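Local coordinates for clostripain-related protein (Bacteroides thetaiotaomicron, PDB 5L20), which is probably a cysteine peptidase of the clostripain (C11) family, represented here by a fragment from the N-terminal half of the full-length protein, at residues L16-D20 against N21-N25; Q28-S31 against D32-V36; N40-K43 against D44-I47. All coordinates share one frame; numbering follows the deposited sequence.

Interaction 1: L16-D20 against N21-N25; sequences LPWSD and NLTSN
S19 OG accepts the backbone N-H of L22, the N-cap residue of helix 23-37, at 2.9 Å from L22 N. Placed between backbone N and carbonyl carbon (chi1 71°), this hydroxyl also lies 3.2 Å from L22 CB. Water 1 joins S19 OG to T23 OG1, and water 2, 2.8 Å from T23 OG1, donates to D20 O, spanning the corner twice. T23 OG1 additionally meets the six-membered ring of W18, 3.3 Å from W18 CZ3 and approaching obliquely. Between these residues the chain makes a classic gamma-turn centred on D20 (phi 69°, psi -53°), closed by a weak bond from N21 N to S19 O at 2.9 Å; it bends the chain sharply between strand 10-16 and the helix. The indole of W18 is fixed from the same turn: D20 N sits 3.4 Å above one ring face, offset toward the rim, and W18 NE1 donates to D20 OD1 at 3.0 Å, arriving from above the carboxylate plane. Further out, W18 packs on A55 and Y83, S19 on C111 and F26, and L22 on H112 and a modified side chain of the bound peptide.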
loop_
_atom_site.group_PDB
_atom_site.type_symbol
_atom_site.label_atom_id
_atom_site.label_comp_id
_atom_site.label_asym_id
_atom_site.label_seq_id
_atom_site.Cartn_x
_atom_site.Cartn_y
_atom_site.Cartn_z
ATOM N N LEU A 16 -0.582 4.424 -0.695
ATOM C CA LEU A 16 0.268 5.544 -1.073
ATOM C C LEU A 16 -0.287 6.184 -2.349
ATOM O O LEU A 16 0.285 6.038 -3.452
ATOM C CB LEU A 16 1.736 5.092 -1.251
ATOM C CG LEU A 16 2.346 4.432 -0.010
ATOM C CD1 LEU A 16 3.643 3.711 -0.406
ATOM C CD2 LEU A 16 2.595 5.481 1.057
ATOM N N PRO A 17 -1.415 6.861 -2.235
ATOM C CA PRO A 17 -1.984 7.512 -3.417
ATOM C C PRO A 17 -1.105 8.682 -3.851
ATOM O O PRO A 17 -0.192 9.105 -3.124
ATOM C CB PRO A 17 -3.363 7.978 -2.937
ATOM C CG PRO A 17 -3.194 8.178 -1.459
ATOM C CD PRO A 17 -2.234 7.083 -1.024
ATOM N N TRP A 18 -1.408 9.237 -5.017
ATOM C CA TRP A 18 -0.520 10.256 -5.591
ATOM C C TRP A 18 -0.378 11.482 -4.704
ATOM O O TRP A 18 -1.363 12.026 -4.216
ATOM C CB TRP A 18 -1.038 10.665 -6.973
ATOM C CG TRP A 18 -0.170 11.665 -7.666
ATOM C CD1 TRP A 18 -0.501 12.945 -7.978
ATOM C CD2 TRP A 18 1.169 11.458 -8.133
ATOM N NE1 TRP A 18 0.561 13.565 -8.617
ATOM C CE2 TRP A 18 1.598 12.670 -8.709
ATOM C CE3 TRP A 18 2.052 10.377 -8.091
ATOM C CZ2 TRP A 18 2.876 12.826 -9.271
ATOM C CZ3 TRP A 18 3.329 10.533 -8.648
ATOM C CH2 TRP A 18 3.719 11.752 -9.223
ATOM N N SER A 19 0.867 11.922 -4.495
ATOM C CA SER A 19 1.190 12.965 -3.518
ATOM C C SER A 19 1.859 14.175 -4.156
ATOM O O SER A 19 2.231 15.114 -3.460
ATOM C CB SER A 19 2.152 12.431 -2.449
ATOM O OG SER A 19 3.439 12.228 -3.046
ATOM N N ASP A 20 2.006 14.110 -5.477
ATOM C CA ASP A 20 2.743 15.098 -6.294
ATOM C C ASP A 20 4.263 15.107 -6.076
ATOM O O ASP A 20 5.002 15.011 -7.055
ATOM C CB ASP A 20 2.176 16.508 -6.093
ATOM C CG ASP A 20 0.831 16.720 -6.813
ATOM O OD1 ASP A 20 0.769 16.527 -8.059
ATOM O OD2 ASP A 20 -0.176 17.058 -6.137
ATOM N N ASN A 21 4.737 15.221 -4.832
ATOM C CA ASN A 21 6.172 15.451 -4.576
ATOM C C ASN A 21 6.768 14.611 -3.443
ATOM O O ASN A 21 7.898 14.833 -3.031
ATOM C CB ASN A 21 6.420 16.944 -4.296
ATOM C CG ASN A 21 5.850 17.391 -2.966
ATOM O OD1 ASN A 21 4.991 16.723 -2.391
ATOM N ND2 ASN A 21 6.316 18.528 -2.477
ATOM N N LEU A 22 6.025 13.624 -2.949
ATOM C CA LEU A 22 6.558 12.723 -1.926
ATOM C C LEU A 22 6.827 11.315 -2.452
ATOM O O LEU A 22 7.184 10.437 -1.699
ATOM C CB LEU A 22 5.583 12.651 -0.723
ATOM C CG LEU A 22 5.316 13.972 0.006
ATOM C CD1 LEU A 22 4.155 13.845 1.038
ATOM C CD2 LEU A 22 6.588 14.513 0.688
ATOM N N THR A 23 6.707 11.112 -3.764
ATOM C CA THR A 23 6.897 9.802 -4.348
ATOM C C THR A 23 8.242 9.176 -3.984
ATOM O O THR A 23 8.324 7.994 -3.629
ATOM C CB THR A 23 6.778 9.881 -5.884
ATOM O OG1 THR A 23 5.594 10.602 -6.207
ATOM C CG2 THR A 23 6.712 8.500 -6.519
ATOM N N SER A 24 9.313 9.965 -4.061
ATOM C CA SER A 24 10.624 9.447 -3.713
ATOM C C SER A 24 10.692 9.086 -2.221
ATOM O O SER A 24 11.262 8.056 -1.848
ATOM C CB SER A 24 11.721 10.453 -4.100
ATOM O OG SER A 24 11.444 11.770 -3.639
ATOM N N ASN A 25 10.089 9.923 -1.375
ATOM C CA ASN A 25 10.023 9.593 0.051
ATOM C C ASN A 25 9.289 8.272 0.276
ATOM O O ASN A 25 9.656 7.482 1.131
ATOM C CB ASN A 25 9.350 10.718 0.836
ATOM C CG ASN A 25 10.060 12.055 0.670
ATOM O OD1 ASN A 25 9.691 12.866 -0.185
ATOM N ND2 ASN A 25 11.082 12.284 1.480
HETATM O O HOH W 1 3.189 10.189 -4.788
HETATM O O HOH W 2 6.815 12.681 -7.599
#

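Interaction 2: Q28-S31 against D32-V36; sequences QNIS and DLESV
Q28 to S31 and D32 to V36 are successive turns of one alpha-helix, joined by four i to i+4 bonds running from D32 N to Q28 O (2.8 Å, N-H...O angle 166°), L33 N to N29 O, E34 N to I30 O, and S35 N to S31 O, the last longer at 3.1 Å and more bent. The outer face is polar and centres on the D32 carboxylate, whose two oxygens use different waters. Water 3 accepts from N29 ND2 and donates to D32 OD2, whereas water 4 links S31 OG with D32 OD1, donating to the latter at 2.7 Å. Q28 NE2 also approaches D32 OD1, at 2.8 Å: its CG is anti to the backbone N (chi1 178°), and the bend at chi2 carries the amide forward along the helix to D32 OD1, with the amide and carboxylate planes 80° apart. Helix 23-37 is the connecting helix of a beta-alpha-beta unit with strands 10-16 and 45-52, and its inner face is correspondingly apolar, I30 packing on I49 and M51 and L33 on I47. E34 is different: its CG lies 3.3 Å from I30 O and its chain extends beyond CG, so that E34 OE2 passes 3.9 Å from I30 CG2 before hydrogen bonding to H72 NE2, while E34 OE1 bonds to S70 OG. Both oxygens thus tie the helix to strand 69-79, and the carboxylate would be expected to favour a protonated H72 imidazole. Toward the C-terminal turn S35 OG donates to D32 O at 2.7 Å, folding the hydroxyl back onto the helix backbone, and D32 O receives S35 N weakly as well.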
loop_
_atom_site.group_PDB
_atom_site.type_symbol
_atom_site.label_atom_id
_atom_site.label_comp_id
_atom_site.label_asym_id
_atom_site.label_seq_id
_atom_site.Cartn_x
_atom_site.Cartn_y
_atom_site.Cartn_z
ATOM N N GLN A 28 11.467 5.285 -0.268
ATOM C CA GLN A 28 12.338 5.047 0.881
ATOM C C GLN A 28 11.548 4.450 2.053
ATOM O O GLN A 28 12.042 3.587 2.777
ATOM C CB GLN A 28 13.035 6.353 1.292
ATOM C CG GLN A 28 13.954 6.262 2.520
ATOM C CD GLN A 28 15.128 5.297 2.320
ATOM O OE1 GLN A 28 15.633 5.142 1.208
ATOM N NE2 GLN A 28 15.550 4.640 3.392
ATOM N N ASN A 29 10.298 4.901 2.239
ATOM C CA ASN A 29 9.441 4.253 3.233
ATOM C C ASN A 29 9.279 2.737 2.962
ATOM O O ASN A 29 9.346 1.893 3.872
ATOM C CB ASN A 29 8.030 4.869 3.258
ATOM C CG ASN A 29 7.998 6.300 3.772
ATOM O OD1 ASN A 29 7.265 7.124 3.250
ATOM N ND2 ASN A 29 8.790 6.604 4.812
ATOM N N ILE A 30 9.058 2.384 1.698
ATOM C CA ILE A 30 8.910 0.984 1.323
ATOM C C ILE A 30 10.215 0.220 1.560
ATOM O O ILE A 30 10.205 -0.871 2.129
ATOM C CB ILE A 30 8.444 0.850 -0.156
ATOM C CG1 ILE A 30 7.000 1.383 -0.304
ATOM C CG2 ILE A 30 8.503 -0.635 -0.595
ATOM C CD1 ILE A 30 6.592 1.655 -1.733
ATOM N N SER A 31 11.337 0.837 1.186
ATOM C CA SER A 31 12.638 0.221 1.427
ATOM C C SER A 31 12.875 -0.041 2.919
ATOM O O SER A 31 13.306 -1.128 3.336
ATOM C CB SER A 31 13.755 1.101 0.850
ATOM O OG SER A 31 15.015 0.487 1.081
ATOM N N ASP A 32 12.547 0.956 3.739
ATOM C CA ASP A 32 12.656 0.796 5.188
ATOM C C ASP A 32 11.761 -0.325 5.710
ATOM O O ASP A 32 12.160 -1.130 6.554
ATOM C CB ASP A 32 12.289 2.104 5.898
ATOM C CG ASP A 32 13.380 3.156 5.812
ATOM O OD1 ASP A 32 14.489 2.885 5.273
ATOM O OD2 ASP A 32 13.137 4.265 6.322
ATOM N N LEU A 33 10.528 -0.399 5.209
ATOM C CA LEU A 33 9.654 -1.463 5.653
ATOM C C LEU A 33 10.157 -2.827 5.188
ATOM O O LEU A 33 10.057 -3.805 5.926
ATOM C CB LEU A 33 8.231 -1.195 5.170
ATOM C CG LEU A 33 7.140 -2.169 5.632
ATOM C CD1 LEU A 33 7.011 -2.176 7.142
ATOM C CD2 LEU A 33 5.771 -1.845 4.989
ATOM N N GLU A 34 10.714 -2.890 3.985
ATOM C CA GLU A 34 11.297 -4.144 3.495
ATOM C C GLU A 34 12.419 -4.662 4.392
ATOM O O GLU A 34 12.611 -5.876 4.503
ATOM C CB GLU A 34 11.823 -3.981 2.070
ATOM C CG GLU A 34 10.745 -3.933 1.030
ATOM C CD GLU A 34 11.238 -4.284 -0.365
ATOM O OE1 GLU A 34 11.675 -5.437 -0.591
ATOM O OE2 GLU A 34 11.164 -3.410 -1.240
ATOM N N SER A 35 13.155 -3.756 5.043
ATOM C CA SER A 35 14.238 -4.211 5.900
ATOM C C SER A 35 13.660 -5.009 7.079
ATOM O O SER A 35 14.336 -5.864 7.631
ATOM C CB SER A 35 15.110 -3.035 6.377
ATOM O OG SER A 35 14.463 -2.257 7.377
ATOM N N VAL A 36 12.395 -4.756 7.445
ATOM C CA VAL A 36 11.714 -5.550 8.474
ATOM C C VAL A 36 11.220 -6.909 7.952
ATOM O O VAL A 36 11.302 -7.923 8.650
ATOM C CB VAL A 36 10.501 -4.766 9.060
ATOM C CG1 VAL A 36 9.687 -5.617 10.039
ATOM C CG2 VAL A 36 10.988 -3.471 9.734
HETATM O O HOH W 3 10.464 4.880 6.527
HETATM O O HOH W 4 15.946 1.274 3.680
#

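Interaction 3: N40-K43 against D44-I47; sequences NILK and DERI
E45 OE1 faces both a donor and an acceptor: D44 N gives it a weak hydrogen bond at 3.4 Å, whereas I41 O lies 3.1 Å away; both of these oxygens are acceptors, so the pair is not a hydrogen bond if the carboxylate is ionised. The bend at chi2 (88°) turns the E45 chain back over the preceding corner, and the nearby carbonyl would probably make a full negative charge there somewhat less favourable. That corner, L42 to E45, meets the criteria of a type I beta-turn: the CA atoms of L42 and E45 are 4.8 Å apart, K43 has phi -75° and psi -35°, and D44 has a more negative phi with psi near zero. Instead of a closing bond, two acceptors come together, L42 O and E45 O being 3.1 Å apart. The apolar side is made by L42 and I47, whose side chains cross at about a right angle. L42 CD1 touches I47 CD1 at 3.9 Å, and L42 CD2 comes within 4.0 Å of I47 CG1, both methyls thus meeting the end of the isoleucine. V37, from helix 23-37, touches both side chains. An alanine in place of L42 is likely to leave the end of I47 without this cover and open a gap beside V37. In the sheet, R46 bonds through its backbone to Q10 and V12 of strand 10-16, and I47 to L63 of strand 57-66.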
loop_
_atom_site.group_PDB
_atom_site.type_symbol
_atom_site.label_atom_id
_atom_site.label_comp_id
_atom_site.label_asym_id
_atom_site.label_seq_id
_atom_site.Cartn_x
_atom_site.Cartn_y
_atom_site.Cartn_z
ATOM N N ASN A 40 11.717 -12.177 8.513
ATOM C CA ASN A 40 10.821 -13.327 8.549
ATOM C C ASN A 40 9.773 -13.249 9.670
ATOM O O ASN A 40 9.650 -14.156 10.497
ATOM C CB ASN A 40 11.645 -14.614 8.677
ATOM C CG ASN A 40 10.889 -15.832 8.229
ATOM O OD1 ASN A 40 9.817 -15.723 7.635
ATOM N ND2 ASN A 40 11.446 -17.011 8.501
ATOM N N ILE A 41 8.998 -12.166 9.648
ATOM C CA ILE A 41 8.028 -11.828 10.690
ATOM C C ILE A 41 6.597 -12.016 10.203
ATOM O O ILE A 41 5.639 -11.735 10.936
ATOM C CB ILE A 41 8.190 -10.350 11.135
ATOM C CG1 ILE A 41 9.639 -9.899 10.980
ATOM C CG2 ILE A 41 7.747 -10.160 12.577
ATOM C CD1 ILE A 41 10.543 -10.444 12.066
ATOM N N LEU A 42 6.456 -12.457 8.954
ATOM C CA LEU A 42 5.160 -12.477 8.297
ATOM C C LEU A 42 4.610 -13.893 8.107
ATOM O O LEU A 42 4.134 -14.251 7.027
ATOM C CB LEU A 42 5.256 -11.764 6.946
ATOM C CG LEU A 42 5.649 -10.282 6.973
ATOM C CD1 LEU A 42 5.770 -9.747 5.550
ATOM C CD2 LEU A 42 4.652 -9.499 7.776
ATOM N N LYS A 43 4.653 -14.699 9.159
ATOM C CA LYS A 43 4.080 -16.045 9.076
ATOM C C LYS A 43 2.541 -16.060 9.124
ATOM O O LYS A 43 1.893 -16.890 8.491
ATOM C CB LYS A 43 4.639 -16.915 10.200
ATOM C CG LYS A 43 6.169 -17.011 10.215
ATOM C CD LYS A 43 6.626 -17.987 11.289
ATOM C CE LYS A 43 8.139 -17.991 11.446
ATOM N NZ LYS A 43 8.813 -18.311 10.157
ATOM N N ASP A 44 1.961 -15.145 9.890
ATOM C CA ASP A 44 0.509 -15.065 10.042
ATOM C C ASP A 44 -0.070 -13.841 9.354
ATOM O O ASP A 44 -1.273 -13.592 9.464
ATOM C CB ASP A 44 0.105 -14.980 11.513
ATOM C CG ASP A 44 0.185 -16.295 12.238
ATOM O OD1 ASP A 44 -0.076 -17.351 11.625
ATOM O OD2 ASP A 44 0.491 -16.250 13.451
ATOM N N GLU A 45 0.791 -13.060 8.709
ATOM C CA GLU A 45 0.379 -11.748 8.192
ATOM C C GLU A 45 0.892 -11.534 6.786
ATOM O O GLU A 45 1.883 -12.152 6.386
ATOM C CB GLU A 45 0.886 -10.619 9.096
ATOM C CG GLU A 45 0.486 -10.724 10.569
ATOM C CD GLU A 45 1.470 -11.537 11.408
ATOM O OE1 GLU A 45 2.545 -11.925 10.895
ATOM O OE2 GLU A 45 1.160 -11.776 12.595
ATOM N N ARG A 46 0.226 -10.641 6.048
ATOM C CA ARG A 46 0.709 -10.187 4.746
ATOM C C ARG A 46 0.830 -8.668 4.748
ATOM O O ARG A 46 0.051 -7.981 5.424
ATOM C CB ARG A 46 -0.236 -10.596 3.616
ATOM C CG ARG A 46 -0.326 -12.105 3.292
ATOM C CD ARG A 46 -0.979 -12.312 1.894
ATOM N NE ARG A 46 -1.430 -13.674 1.634
ATOM C CZ ARG A 46 -2.578 -14.190 2.080
ATOM N NH1 ARG A 46 -3.403 -13.464 2.837
ATOM N NH2 ARG A 46 -2.897 -15.450 1.795
ATOM N N ILE A 47 1.774 -8.155 3.969
ATOM C CA ILE A 47 1.898 -6.730 3.714
ATOM C C ILE A 47 1.558 -6.498 2.248
ATOM O O ILE A 47 2.213 -7.076 1.364
ATOM C CB ILE A 47 3.311 -6.194 4.004
ATOM C CG1 ILE A 47 3.616 -6.321 5.503
ATOM C CG2 ILE A 47 3.397 -4.741 3.555
ATOM C CD1 ILE A 47 4.999 -5.932 5.893
#

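Overall arrangement
The three contacts follow one another along a single beta-alpha-beta unit: strand 10-16 and its exit turn, helix 23-37, and the return turn into strand 45-52. Interaction 2 is the middle piece, its centre about 15 Å from that of interaction 1 and 14 Å from that of interaction 3. L16 CD1 packs on I30 CD1 at 3.8 Å at one junction; at the other, L33 CD2 lies 4.0 Å from I47 CG2, and V36 O 3.5 Å from I41 CG1. Interaction 1 adjoins the bound peptide and H112, whose His-Gly sequence is consistent with the catalytic histidine of C11 peptidases; interaction 3 lies about 26 Å away, centre to centre.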